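Long-range contacts in dipicolinate synthase subunit B (Bacillus halodurans, PDB 3LQK), which probably helps make dipicolinic acid, the calcium-chelating compound of bacterial spores, as a flavoprotein-family subunit of dipicolinate synthase: residues G35-P40 / T67-V72; M28-E33 / L176-E181. One frame throughout, in Å; residues are numbered along the deposited sequence.

Interaction 1 (G35-P40 / T67-V72)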
ATOM      1  N   GLY A  35      -3.209  31.577  24.918  1.00 19.03           N
ATOM      2  CA  GLY A  35      -2.580  31.092  26.129  1.00 18.29           C
ATOM      3  C   GLY A  35      -1.627  29.906  25.968  1.00 17.82           C
ATOM      4  O   GLY A  35      -1.110  29.394  26.959  1.00 15.79           O
ATOM      5  N   ALA A  36      -1.465  29.409  24.751  1.00 16.25           N
ATOM      6  CA  ALA A  36      -0.654  28.221  24.567  1.00 15.96           C
ATOM      7  C   ALA A  36       0.799  28.630  24.756  1.00 16.39           C
ATOM      8  O   ALA A  36       1.187  29.758  24.433  1.00 15.19           O
ATOM      9  CB  ALA A  36      -0.857  27.631  23.162  1.00 15.89           C
ATOM     10  N   LYS A  37       1.585  27.707  25.274  1.00 16.84           N
ATOM     11  CA  LYS A  37       3.024  27.759  25.176  1.00 17.79           C
ATOM     12  C   LYS A  37       3.452  27.063  23.865  1.00 16.40           C
ATOM     13  O   LYS A  37       3.238  25.868  23.698  1.00 15.80           O
ATOM     14  CB  LYS A  37       3.633  27.021  26.359  1.00 19.04           C
ATOM     15  CG  LYS A  37       5.164  27.107  26.355  1.00 23.97           C
ATOM     16  CD  LYS A  37       5.885  26.175  27.418  1.00 29.60           C
ATOM     17  CE  LYS A  37       6.051  26.793  28.807  1.00 32.34           C
ATOM     18  NZ  LYS A  37       6.899  25.851  29.641  1.00 32.21           N
ATOM     19  N   VAL A  38       4.005  27.844  22.938  1.00 15.44           N
ATOM     20  CA  VAL A  38       4.278  27.373  21.603  1.00 15.00           C
ATOM     21  C   VAL A  38       5.766  27.212  21.391  1.00 15.04           C
ATOM     22  O   VAL A  38       6.542  28.193  21.470  1.00 13.37           O
ATOM     23  CB  VAL A  38       3.703  28.284  20.543  1.00 15.15           C
ATOM     24  CG1 VAL A  38       3.874  27.658  19.164  1.00 15.77           C
ATOM     25  CG2 VAL A  38       2.162  28.586  20.870  1.00 15.02           C
ATOM     26  N   THR A  39       6.143  25.970  21.079  1.00 14.30           N
ATOM     27  CA  THR A  39       7.497  25.659  20.684  1.00 13.59           C
ATOM     28  C   THR A  39       7.630  25.497  19.184  1.00 13.84           C
ATOM     29  O   THR A  39       7.024  24.575  18.617  1.00 14.18           O
ATOM     30  CB  THR A  39       7.953  24.389  21.354  1.00 13.49           C
ATOM     31  OG1 THR A  39       7.935  24.606  22.764  1.00 16.29           O
ATOM     32  CG2 THR A  39       9.409  23.987  20.894  1.00 10.52           C
ATOM     33  N   PRO A  40       8.432  26.353  18.528  1.00 13.71           N
ATOM     34  CA  PRO A  40       8.645  26.194  17.088  1.00 14.01           C
ATOM     35  C   PRO A  40       9.648  25.079  16.761  1.00 13.88           C
ATOM     36  O   PRO A  40      10.678  24.910  17.467  1.00 14.60           O
ATOM     37  CB  PRO A  40       9.177  27.566  16.638  1.00 14.25           C
ATOM     38  CG  PRO A  40       9.132  28.435  17.889  1.00 14.66           C
ATOM     39  CD  PRO A  40       9.181  27.510  19.040  1.00 14.10           C
ATOM     40  N   THR A  67       7.161  34.037  20.099  1.00 17.30           N
ATOM     41  CA  THR A  67       7.390  33.126  21.209  1.00 17.10           C
ATOM     42  C   THR A  67       8.881  33.097  21.614  1.00 18.93           C
ATOM     43  O   THR A  67       9.781  33.192  20.780  1.00 18.84           O
ATOM     44  CB  THR A  67       6.890  31.697  20.866  1.00 17.88           C
ATOM     45  OG1 THR A  67       7.212  30.836  21.944  1.00 16.87           O
ATOM     46  CG2 THR A  67       7.500  31.157  19.564  1.00 15.32           C
ATOM     47  N   GLU A  68       9.109  32.993  22.907  1.00 19.46           N
ATOM     48  CA  GLU A  68      10.463  32.920  23.476  1.00 20.81           C
ATOM     49  C   GLU A  68      10.921  31.458  23.649  1.00 21.23           C
ATOM     50  O   GLU A  68      12.067  31.208  24.034  1.00 21.38           O
ATOM     51  CB  GLU A  68      10.481  33.651  24.836  1.00 19.67           C
ATOM     52  N   GLU A  69      10.061  30.486  23.359  1.00 20.60           N
ATOM     53  CA  GLU A  69      10.544  29.094  23.412  1.00 21.15           C
ATOM     54  C   GLU A  69      11.661  28.893  22.373  1.00 20.29           C
ATOM     55  O   GLU A  69      11.501  29.295  21.224  1.00 19.05           O
ATOM     56  CB  GLU A  69       9.374  28.124  23.182  1.00 21.26           C
ATOM     57  CG  GLU A  69       8.319  28.173  24.276  1.00 24.07           C
ATOM     58  CD  GLU A  69       8.876  27.775  25.649  1.00 26.38           C
ATOM     59  OE1 GLU A  69       9.726  26.833  25.730  1.00 30.25           O
ATOM     60  OE2 GLU A  69       8.437  28.404  26.640  1.00 34.79           O
ATOM     61  N   PRO A  70      12.807  28.307  22.771  1.00 20.78           N
ATOM     62  CA  PRO A  70      13.853  27.989  21.798  1.00 21.13           C
ATOM     63  C   PRO A  70      13.335  27.169  20.595  1.00 21.16           C
ATOM     64  O   PRO A  70      12.570  26.181  20.761  1.00 22.09           O
ATOM     65  CB  PRO A  70      14.855  27.172  22.613  1.00 21.24           C
ATOM     66  CG  PRO A  70      14.667  27.627  23.988  1.00 21.96           C
ATOM     67  CD  PRO A  70      13.201  27.897  24.130  1.00 21.64           C
ATOM     68  N   ILE A  71      13.749  27.606  19.402  1.00 20.76           N
ATOM     69  CA  ILE A  71      13.428  26.961  18.148  1.00 19.09           C
ATOM     70  C   ILE A  71      14.110  25.588  18.098  1.00 19.27           C
ATOM     71  O   ILE A  71      15.303  25.466  18.328  1.00 19.14           O
ATOM     72  CB  ILE A  71      13.919  27.843  16.997  1.00 19.99           C
ATOM     73  CG1 ILE A  71      13.116  29.163  17.037  1.00 19.12           C
ATOM     74  CG2 ILE A  71      13.781  27.098  15.613  1.00 17.12           C
ATOM     75  CD1 ILE A  71      13.445  30.168  15.983  1.00 19.42           C
ATOM     76  N   VAL A  72      13.336  24.537  17.878  1.00 17.41           N
ATOM     77  CA  VAL A  72      13.893  23.205  17.814  1.00 15.45           C
ATOM     78  C   VAL A  72      14.292  22.958  16.362  1.00 15.76           C
ATOM     79  O   VAL A  72      13.436  22.763  15.482  1.00 15.35           O
ATOM     80  CB  VAL A  72      12.898  22.157  18.296  1.00 15.07           C
ATOM     81  CG1 VAL A  72      13.507  20.799  18.181  1.00 14.17           C
ATOM     82  CG2 VAL A  72      12.435  22.431  19.734  1.00 12.76           C
TER
HETATM   83  O   HOH W   1       4.844  30.517  23.805  1.00 15.80           O
HETATM   84  O   HOH W   2      10.235  24.611  24.289  1.00 15.08           O
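The ring of Pro40 lies against Thr67 and Ile71, and more of Pro40 is buried here than of any other residue in the contact. Pro40 CG meets Thr67 CG2 tip to tip at 3.6 Å, while Ile71 crosses the ring at about a right angle, its CG1 4.1 Å from Pro40 CG. The proline carbonyl is gripped as well: Val72 N donates to Pro40 O over 2.7 Å in a nearly straight bond (177° at the hydrogen). Beside it, Val72 CG2 touches the methyl CG2 of Thr39 at 3.6 Å. In the flavoprotein-family fold, strand 37-41 pairs along one edge with the parallel strand 9-13; the irregular segment that follows helix 58-66 runs along its other side, and Val72 continues the pairing through a backbone bond with Val42. Where this segment begins, Thr67 OG1 stands anti to its backbone N (chi1 176°) and donates to Val38 O over 2.8 Å, in the plane of that carbonyl. The same hydroxyl accepts from Glu69 N, forming an ST turn, and from a water that also takes the N-H of Val38. Toward Lys37 the packing gives way to solvent. Glu69 bends at chi2 and crosses the lysine chain at about a right angle, its OE2 3.5 Å from Lys37 CD, yet Lys37 NZ and Glu69 OE2 are 4.2 Å apart, beyond a salt bridge. The other oxygen, OE1, is linked to Thr39 OG1 through a second water, and that hydroxyl is also hydrogen-bonded to His9 NE2.

Interaction 2 (M28-E33 / L176-E181)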
HETATM    1  N   MSE A  28       0.334  31.034  14.551  1.00 13.34           N
HETATM    2  CA  MSE A  28       1.201  30.800  15.716  1.00 14.19           C
HETATM    3  C   MSE A  28       0.957  31.885  16.790  1.00 14.81           C
HETATM    4  O   MSE A  28       0.888  31.615  17.992  1.00 14.74           O
HETATM    5  CB  MSE A  28       2.670  30.792  15.279  1.00 14.17           C
HETATM    6  CG  MSE A  28       3.600  30.387  16.370  1.00 18.02           C
HETATM    7 SE   MSE A  28       5.495  30.564  15.965  1.00 21.36          SE
HETATM    8  CE  MSE A  28       5.619  29.210  14.562  1.00 13.28           C
ATOM      9  N   GLU A  29       0.841  33.118  16.328  1.00 15.62           N
ATOM     10  CA  GLU A  29       0.591  34.235  17.199  1.00 16.80           C
ATOM     11  C   GLU A  29      -0.781  34.123  17.917  1.00 16.25           C
ATOM     12  O   GLU A  29      -0.855  34.329  19.137  1.00 15.91           O
ATOM     13  CB  GLU A  29       0.750  35.555  16.414  1.00 17.71           C
ATOM     14  CG  GLU A  29       0.070  36.763  17.136  1.00 21.64           C
ATOM     15  CD  GLU A  29       0.807  37.234  18.385  1.00 28.59           C
ATOM     16  OE1 GLU A  29       1.983  36.827  18.550  1.00 29.19           O
ATOM     17  OE2 GLU A  29       0.213  38.058  19.187  1.00 33.35           O
ATOM     18  N   ARG A  30      -1.840  33.736  17.206  1.00 15.46           N
ATOM     19  CA  ARG A  30      -3.129  33.476  17.863  1.00 15.70           C
ATOM     20  C   ARG A  30      -3.061  32.417  18.952  1.00 15.29           C
ATOM     21  O   ARG A  30      -3.739  32.528  19.970  1.00 15.01           O
ATOM     22  CB  ARG A  30      -4.193  32.949  16.901  1.00 15.80           C
ATOM     23  CG  ARG A  30      -5.056  33.938  16.301  1.00 19.87           C
ATOM     24  CD  ARG A  30      -5.869  33.313  15.167  1.00 19.19           C
ATOM     25  NE  ARG A  30      -7.202  32.879  15.597  1.00 17.01           N
ATOM     26  CZ  ARG A  30      -8.006  32.111  14.870  1.00 16.56           C
ATOM     27  NH1 ARG A  30      -7.603  31.631  13.673  1.00 15.44           N
ATOM     28  NH2 ARG A  30      -9.208  31.851  15.328  1.00 17.47           N
ATOM     29  N   LEU A  31      -2.329  31.339  18.720  1.00 14.18           N
ATOM     30  CA  LEU A  31      -2.240  30.322  19.764  1.00 14.07           C
ATOM     31  C   LEU A  31      -1.621  30.920  21.022  1.00 14.47           C
ATOM     32  O   LEU A  31      -2.094  30.644  22.091  1.00 13.61           O
ATOM     33  CB  LEU A  31      -1.430  29.105  19.309  1.00 13.58           C
ATOM     34  CG  LEU A  31      -1.900  28.288  18.119  1.00 13.82           C
ATOM     35  CD1 LEU A  31      -0.932  27.071  17.910  1.00 12.78           C
ATOM     36  CD2 LEU A  31      -3.353  27.885  18.414  1.00 17.12           C
ATOM     37  N   VAL A  32      -0.552  31.713  20.885  1.00 14.96           N
ATOM     38  CA  VAL A  32       0.108  32.323  22.062  1.00 14.93           C
ATOM     39  C   VAL A  32      -0.891  33.273  22.743  1.00 16.03           C
ATOM     40  O   VAL A  32      -1.007  33.317  23.958  1.00 14.91           O
ATOM     41  CB  VAL A  32       1.446  33.095  21.665  1.00 15.19           C
ATOM     42  CG1 VAL A  32       1.994  33.946  22.818  1.00 15.67           C
ATOM     43  CG2 VAL A  32       2.503  32.144  21.191  1.00 13.49           C
ATOM     44  N   GLU A  33      -1.647  33.997  21.950  1.00 17.05           N
ATOM     45  CA  GLU A  33      -2.658  34.925  22.487  1.00 18.32           C
ATOM     46  C   GLU A  33      -3.792  34.222  23.186  1.00 18.75           C
ATOM     47  O   GLU A  33      -4.347  34.771  24.117  1.00 18.01           O
ATOM     48  CB  GLU A  33      -3.276  35.740  21.359  1.00 19.73           C
ATOM     49  CG  GLU A  33      -2.331  36.739  20.745  1.00 22.94           C
ATOM     50  CD  GLU A  33      -2.891  37.391  19.453  1.00 27.05           C
ATOM     51  OE1 GLU A  33      -4.032  37.064  18.953  1.00 29.36           O
ATOM     52  OE2 GLU A  33      -2.139  38.232  18.937  1.00 25.33           O
ATOM     53  N   LEU A 176      -6.926  26.737  12.038  1.00 13.08           N
ATOM     54  CA  LEU A 176      -5.959  25.942  12.842  1.00 14.85           C
ATOM     55  C   LEU A 176      -6.342  25.795  14.324  1.00 15.81           C
ATOM     56  O   LEU A 176      -6.443  24.657  14.828  1.00 15.99           O
ATOM     57  CB  LEU A 176      -4.557  26.488  12.615  1.00 16.25           C
ATOM     58  CG  LEU A 176      -3.290  25.927  13.255  1.00 20.14           C
ATOM     59  CD1 LEU A 176      -2.077  26.175  12.281  1.00 23.39           C
ATOM     60  CD2 LEU A 176      -3.025  26.601  14.558  1.00 18.43           C
ATOM     61  N   PRO A 177      -6.731  26.907  15.002  1.00 14.76           N
ATOM     62  CA  PRO A 177      -7.061  26.749  16.402  1.00 14.49           C
ATOM     63  C   PRO A 177      -8.226  25.877  16.684  1.00 13.75           C
ATOM     64  O   PRO A 177      -8.216  25.109  17.614  1.00 13.83           O
ATOM     65  CB  PRO A 177      -7.362  28.183  16.864  1.00 15.50           C
ATOM     66  CG  PRO A 177      -6.490  29.015  15.973  1.00 15.69           C
ATOM     67  CD  PRO A 177      -6.689  28.310  14.619  1.00 14.49           C
ATOM     68  N   GLU A 178      -9.250  26.013  15.893  1.00 13.40           N
ATOM     69  CA  GLU A 178     -10.406  25.145  15.997  1.00 13.67           C
ATOM     70  C   GLU A 178     -10.028  23.675  15.789  1.00 11.57           C
ATOM     71  O   GLU A 178     -10.545  22.809  16.490  1.00 12.24           O
ATOM     72  CB  GLU A 178     -11.436  25.537  14.921  1.00 14.40           C
ATOM     73  CG  GLU A 178     -12.116  26.878  15.136  1.00 20.55           C
ATOM     74  CD  GLU A 178     -11.342  28.168  14.626  1.00 25.51           C
ATOM     75  OE1 GLU A 178     -10.164  28.086  14.178  1.00 20.25           O
ATOM     76  OE2 GLU A 178     -11.957  29.302  14.740  1.00 32.14           O
ATOM     77  N   THR A 179      -9.150  23.396  14.827  1.00 10.51           N
ATOM     78  CA  THR A 179      -8.682  22.034  14.576  1.00 10.50           C
ATOM     79  C   THR A 179      -7.927  21.510  15.776  1.00 11.23           C
ATOM     80  O   THR A 179      -8.097  20.353  16.194  1.00 11.48           O
ATOM     81  CB  THR A 179      -7.852  21.961  13.301  1.00 11.44           C
ATOM     82  OG1 THR A 179      -8.632  22.524  12.217  1.00 12.10           O
ATOM     83  CG2 THR A 179      -7.413  20.525  12.935  1.00  5.55           C
ATOM     84  N   ILE A 180      -7.114  22.354  16.393  1.00 13.49           N
ATOM     85  CA  ILE A 180      -6.401  21.919  17.623  1.00 14.20           C
ATOM     86  C   ILE A 180      -7.430  21.619  18.725  1.00 14.77           C
ATOM     87  O   ILE A 180      -7.330  20.591  19.403  1.00 14.23           O
ATOM     88  CB  ILE A 180      -5.321  22.960  18.139  1.00 14.69           C
ATOM     89  CG1 ILE A 180      -4.249  23.164  17.064  1.00 14.92           C
ATOM     90  CG2 ILE A 180      -4.655  22.458  19.456  1.00 12.27           C
ATOM     91  CD1 ILE A 180      -3.045  24.022  17.411  1.00 16.75           C
ATOM     92  N   GLU A 181      -8.398  22.502  18.889  1.00 14.36           N
ATOM     93  CA  GLU A 181      -9.377  22.306  19.956  1.00 16.24           C
ATOM     94  C   GLU A 181     -10.126  20.963  19.823  1.00 14.63           C
ATOM     95  O   GLU A 181     -10.362  20.261  20.836  1.00 14.62           O
ATOM     96  CB  GLU A 181     -10.380  23.422  19.965  1.00 17.54           C
ATOM     97  CG  GLU A 181     -11.272  23.439  21.168  1.00 26.33           C
ATOM     98  CD  GLU A 181     -12.640  24.138  20.921  1.00 39.21           C
ATOM     99  OE1 GLU A 181     -13.583  23.887  21.731  1.00 47.13           O
ATOM    100  OE2 GLU A 181     -12.789  24.924  19.929  1.00 45.28           O
TER
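The side chains of Arg30 and Pro177 cross at about a right angle, with the ring of Pro177 under one face of the guanidinium. Pro177 CG sits over the centre of that face, 3.6 Å from the plane, and Pro177 CD is 3.6 Å from Arg30 NH1. A bend at chi3 (96°) turns NE out of the line of the chain. At the edge of the guanidinium, near its plane, Glu178 OE2 makes a long salt bridge to Arg30 NH2 at 3.8 Å, with the two planar groups 63° apart. NH1 is held by hydrogen bonds to Gln27 OE1 and to the carbonyl O of Glu174, just ahead of helix 176-184. An alanine here would probably uncover the side of the proline ring that the guanidinium covers, leave Glu178 without this charge partner and cost Gln27 and the Glu174 carbonyl a donor. One residue on, Leu31 supplies the apolar half of the contact. Its CD1 meets Ile180 CD1 tip to tip at 3.7 Å and lies 4.0 Å from Leu176 CD2, whose side chain crosses the leucine at about a right angle; the other branch, CD2, rests 4.1 Å from Pro177 CG. The short helix segments cross at -55°, their axes 10.6 Å apart at closest. Beneath them lies the central sheet: Leu31 reaches Val10 and Phe12 of strand 9-13 and Val38 of strand 37-41, Leu176 shares Phe12, and Leu176 and Ile180 both rest on Val91 of strand 89-95.

In the fold
The centres of the two interactions are 13 Å apart, and helix 25-33, which enters interaction 2, leads through a short turn into strand 37-41 of interaction 1. The two touch: Leu31 O probably accepts a hydrogen bond from Ala36 N at the turn, and Val38 packs under Met28, Leu31 and Val32. Both partners of interaction 1 come from the first part of the chain, whereas interaction 2 brings the C-terminal helix 176-184 back beside helix 25-33, enclosing that local contact along the sequence. Strand 9-13 borders both. Together they flank strand 37-41 with the loop beside it and the two helices that lie on the sheet, all within one Flavoprotein-family sequence range.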